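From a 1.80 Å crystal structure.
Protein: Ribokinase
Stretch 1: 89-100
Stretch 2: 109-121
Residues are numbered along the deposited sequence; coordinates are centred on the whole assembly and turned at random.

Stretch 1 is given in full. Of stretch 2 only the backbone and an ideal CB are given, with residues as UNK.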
# COMPACT_ATOMS: atom_id res chain seq x y z
N SER B 89 7.22 11.26 13.59
CA SER B 89 7.49 10.66 12.29
C SER B 89 8.99 10.64 12.00
O SER B 89 9.71 11.57 12.38
CB SER B 89 6.74 11.41 11.19
OG SER B 89 5.35 11.49 11.48
N VAL B 90 9.47 9.58 11.34
CA VAL B 90 10.89 9.44 11.02
C VAL B 90 11.05 9.27 9.50
O VAL B 90 10.14 8.81 8.83
CB VAL B 90 11.53 8.23 11.74
CG1 VAL B 90 11.50 8.42 13.26
CG2 VAL B 90 10.84 6.92 11.34
N ASN B 91 12.21 9.62 8.96
CA ASN B 91 12.38 9.49 7.51
C ASN B 91 13.20 8.27 7.11
O ASN B 91 13.47 8.07 5.93
CB ASN B 91 13.00 10.76 6.92
CG ASN B 91 14.34 11.11 7.54
OD1 ASN B 91 15.10 10.24 7.97
ND2 ASN B 91 14.65 12.41 7.58
N ASN B 92 13.57 7.46 8.09
CA ASN B 92 14.38 6.28 7.82
C ASN B 92 13.65 4.95 8.05
O ASN B 92 14.25 3.89 7.95
CB ASN B 92 15.66 6.32 8.66
CG ASN B 92 15.37 6.21 10.15
OD1 ASN B 92 14.25 6.48 10.60
ND2 ASN B 92 16.38 5.82 10.92
N GLU B 93 12.36 5.02 8.39
CA GLU B 93 11.52 3.83 8.47
C GLU B 93 10.19 4.12 7.80
O GLU B 93 9.70 5.24 7.89
CB GLU B 93 11.30 3.39 9.92
CG GLU B 93 12.57 3.00 10.67
CD GLU B 93 13.15 1.68 10.20
OE1 GLU B 93 12.44 0.94 9.49
OE2 GLU B 93 14.30 1.37 10.57
N PRO B 94 9.59 3.12 7.14
CA PRO B 94 8.26 3.31 6.57
C PRO B 94 7.17 3.18 7.63
O PRO B 94 7.38 2.44 8.59
CB PRO B 94 8.15 2.17 5.56
CG PRO B 94 8.98 1.07 6.17
CD PRO B 94 10.09 1.74 6.94
N THR B 95 6.06 3.91 7.48
CA THR B 95 4.86 3.66 8.29
C THR B 95 4.53 2.18 8.19
O THR B 95 4.61 1.60 7.10
CB THR B 95 3.68 4.54 7.81
OG1 THR B 95 4.02 5.92 7.98
CG2 THR B 95 2.37 4.24 8.58
N GLY B 96 4.19 1.55 9.30
CA GLY B 96 3.83 0.14 9.29
C GLY B 96 2.63 -0.10 8.39
O GLY B 96 1.78 0.77 8.20
N HIS B 97 2.57 -1.28 7.80
CA HIS B 97 1.43 -1.60 6.98
C HIS B 97 1.18 -3.10 6.98
O HIS B 97 2.05 -3.89 7.39
CB HIS B 97 1.61 -1.07 5.54
CG HIS B 97 2.95 -1.34 4.94
ND1 HIS B 97 4.09 -0.67 5.33
CD2 HIS B 97 3.33 -2.16 3.93
CE1 HIS B 97 5.12 -1.09 4.61
NE2 HIS B 97 4.68 -1.99 3.75
N ALA B 98 -0.02 -3.47 6.56
CA ALA B 98 -0.45 -4.86 6.54
C ALA B 98 -1.13 -5.16 5.21
O ALA B 98 -2.13 -4.53 4.86
CB ALA B 98 -1.40 -5.15 7.69
N VAL B 99 -0.57 -6.10 4.46
CA VAL B 99 -1.22 -6.57 3.23
C VAL B 99 -2.22 -7.66 3.58
O VAL B 99 -1.84 -8.77 3.95
CB VAL B 99 -0.20 -7.10 2.22
CG1 VAL B 99 -0.90 -7.65 0.99
CG2 VAL B 99 0.77 -5.99 1.84
N VAL B 100 -3.50 -7.34 3.46
CA VAL B 100 -4.55 -8.27 3.83
C VAL B 100 -5.20 -8.87 2.57
O VAL B 100 -6.01 -8.23 1.91
CB VAL B 100 -5.63 -7.59 4.69
CG1 VAL B 100 -6.65 -8.60 5.17
CG2 VAL B 100 -4.98 -6.87 5.87
N UNK B 109 -5.47 -13.99 4.55
CA UNK B 109 -4.05 -14.18 4.73
C UNK B 109 -3.41 -12.80 4.87
O UNK B 109 -3.70 -11.90 4.08
CB UNK B 109 -3.44 -14.97 3.57
N UNK B 110 -2.55 -12.64 5.87
CA UNK B 110 -2.02 -11.32 6.18
C UNK B 110 -0.49 -11.29 6.28
O UNK B 110 0.11 -12.16 6.91
CB UNK B 110 -2.63 -10.82 7.49
N UNK B 111 0.11 -10.29 5.63
CA UNK B 111 1.53 -9.97 5.81
C UNK B 111 1.65 -8.62 6.52
O UNK B 111 1.13 -7.61 6.03
CB UNK B 111 2.26 -9.94 4.47
N UNK B 112 2.32 -8.61 7.67
CA UNK B 112 2.44 -7.38 8.44
C UNK B 112 3.87 -6.84 8.40
O UNK B 112 4.83 -7.56 8.66
CB UNK B 112 2.01 -7.62 9.89
N UNK B 113 3.98 -5.57 8.02
CA UNK B 113 5.26 -4.88 8.02
C UNK B 113 5.32 -3.99 9.25
O UNK B 113 4.49 -3.09 9.41
CB UNK B 113 5.46 -4.07 6.74
N UNK B 114 6.28 -4.27 10.13
CA UNK B 114 6.38 -3.54 11.38
C UNK B 114 6.70 -2.08 11.16
O UNK B 114 6.07 -1.19 11.75
CB UNK B 114 7.44 -4.17 12.28
N UNK B 115 7.68 -1.83 10.30
CA UNK B 115 8.09 -0.47 9.99
C UNK B 115 8.38 0.37 11.21
O UNK B 115 9.00 -0.10 12.18
CB UNK B 115 7.01 0.22 9.15
N UNK B 116 7.91 1.61 11.18
CA UNK B 116 8.13 2.56 12.26
C UNK B 116 7.54 2.06 13.58
O UNK B 116 8.02 2.43 14.65
CB UNK B 116 7.53 3.92 11.90
N UNK B 117 6.50 1.22 13.50
CA UNK B 117 5.86 0.71 14.72
C UNK B 117 6.83 -0.10 15.57
O UNK B 117 6.76 -0.08 16.81
CB UNK B 117 4.65 -0.15 14.36
N UNK B 118 7.72 -0.82 14.89
CA UNK B 118 8.66 -1.71 15.56
C UNK B 118 10.07 -1.11 15.67
O UNK B 118 10.84 -1.49 16.55
CB UNK B 118 8.72 -3.04 14.81
N UNK B 119 10.39 -0.17 14.79
CA UNK B 119 11.79 0.22 14.62
C UNK B 119 12.13 1.68 14.89
O UNK B 119 13.30 2.04 14.92
CB UNK B 119 12.22 -0.11 13.19
N UNK B 120 11.13 2.52 15.13
CA UNK B 120 11.39 3.95 15.27
C UNK B 120 11.26 4.49 16.68
O UNK B 120 11.16 5.69 16.88
CB UNK B 120 10.44 4.73 14.36
N UNK B 121 11.23 3.59 17.66
CA UNK B 121 11.14 4.00 19.05
C UNK B 121 12.54 4.17 19.64
O UNK B 121 13.45 3.47 19.26
CB UNK B 121 10.33 2.98 19.86

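Stretch 1 ends in a strand, and positions 109 to 113 run beside it antiparallel, so side chains there alternate between two faces of one sheet. Position 109 is the first of the stretch, within a strand already under way, with its CB pointing sideways and nothing of stretch 1 near that CB; the contact sets no preference, and the residue is Ser-109.

Position 110 sits on the face carrying Ala-98 and Val-100, opposite Val-100 in a non-hydrogen-bonded pair. Valine methyls ask for an apolar partner, and beta-branched residues suit the extended backbone; Val, Ile or Leu would serve. It is Ile-110, whose CG1 lies 3.9 Å from Val-100 CG1.

Position 111 turns to the face of His-97 and Val-99. Its backbone is fully used: its N donates to Val-99 O (3.0 Å) and its O accepts from Val-99 N (2.8 Å). Beside Val-99 another branched aliphatic fits, Val or Ile alike. Ile-111 is found, its CB 4.4 Å from Val-99 CB.

Position 112 returns to the Ala-98 face. Alanine fills little space, so a longer aliphatic, even an aromatic, could rest against it. Ile-112 touches it with CG1, 3.7 Å from Ala-98 CB.

Position 113 pairs with His-97: the N of 113 donates to His-97 O at 2.6 Å, and His-97 N donates to the O of 113 at 3.1 Å. The imidazole, held by a hydrogen bond from His-97 ND1 to Thr-95 O (2.9 Å), offers a ring face, which a compact beta-branched side chain can cover; Val, Ile or Thr are plausible. Val-113 places its CB over the ring face, 3.7 Å from the centroid of the His-97 ring, a CH-pi contact nearly along the normal, and its CG2 comes to 3.4 Å from His-97 NE2, which is left without a partner.

At position 114 a CB would point away from stretch 1, which therefore leaves the choice free; it is Gly-114. Position 115 is decided twice over. Phi is positive, and an ideal CB would stand 2.3 Å from Pro-94 O, a clash. Only glycine is comfortable, and Gly-115 takes the N-cap place before the helix.

Position 116 begins the helix, its N donating to Pro-94 O at 2.8 Å. The ideal CB is already 3.6 Å from Pro-94 O and 4.3 Å from Glu-93 CB, favouring something small such as Ala or Ser. Ala-116 fits.

Position 117 points sideways, but a medium polar chain could reach Gly-96. Asn-117 brings ND2 to 3.6 Å from Gly-96 CA, its amide bonding elsewhere in the structure. Position 118 is out of reach, so many residues would do; it is Met-118.

Position 119 looks toward the Glu-93 carboxylate, inviting Lys, Arg or a polar residue. Lys-119 packs its CB 3.6 Å from Glu-93 CD, while its end leads away; a water bridges Lys-119 NZ (3.3 Å) and Glu-93 OE1 (3.0 Å).

The ideal CB of position 120 points toward stretch 1, 3.8 Å from Val-90 CG2, so a small apolar residue suits; Ala-120 CB lies 3.7 Å from Val-90 CG2. Position 121 points away, and stretch 1 sets no preference; it is Trp-121.

Stretch 2 109-121: SIIIVGGANMKAW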
# COMPACT_ATOMS: atom_id res chain seq x y z
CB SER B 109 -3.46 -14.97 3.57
OG SER B 109 -2.07 -15.04 3.68
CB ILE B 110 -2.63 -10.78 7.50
CG1 ILE B 110 -4.14 -10.59 7.32
CG2 ILE B 110 -1.96 -9.47 7.92
CD1 ILE B 110 -4.82 -9.85 8.43
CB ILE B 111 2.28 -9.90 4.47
CG1 ILE B 111 2.08 -11.19 3.67
CG2 ILE B 111 3.76 -9.64 4.69
CD1 ILE B 111 2.93 -11.27 2.41
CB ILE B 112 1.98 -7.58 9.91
CG1 ILE B 112 0.45 -7.48 9.96
CG2 ILE B 112 2.60 -6.54 10.84
CD1 ILE B 112 -0.15 -7.61 11.32
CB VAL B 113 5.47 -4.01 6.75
CG1 VAL B 113 6.81 -3.29 6.81
CG2 VAL B 113 5.38 -4.87 5.50
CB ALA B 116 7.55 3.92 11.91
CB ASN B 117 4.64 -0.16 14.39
CG ASN B 117 3.48 0.63 13.81
OD1 ASN B 117 3.12 1.70 14.31
ND2 ASN B 117 2.87 0.08 12.77
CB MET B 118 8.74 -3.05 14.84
CG MET B 118 7.51 -3.93 14.99
SD MET B 118 7.13 -4.34 16.70
CE MET B 118 8.45 -5.48 17.12
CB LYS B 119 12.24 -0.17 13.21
CG LYS B 119 12.35 -1.68 13.04
CD LYS B 119 12.61 -2.07 11.59
CE LYS B 119 12.86 -3.57 11.47
NZ LYS B 119 13.05 -3.97 10.05
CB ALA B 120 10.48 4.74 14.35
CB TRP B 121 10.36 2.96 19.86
CG TRP B 121 8.91 2.82 19.47
CD1 TRP B 121 8.38 1.92 18.58
CD2 TRP B 121 7.81 3.60 19.96
NE1 TRP B 121 7.01 2.11 18.48
CE2 TRP B 121 6.64 3.12 19.33
CE3 TRP B 121 7.70 4.64 20.88
CZ2 TRP B 121 5.38 3.65 19.60
CZ3 TRP B 121 6.45 5.17 21.14
CH2 TRP B 121 5.30 4.67 20.49
O HOH W 1 15.46 3.01 12.92
O HOH W 2 11.50 -1.65 8.33
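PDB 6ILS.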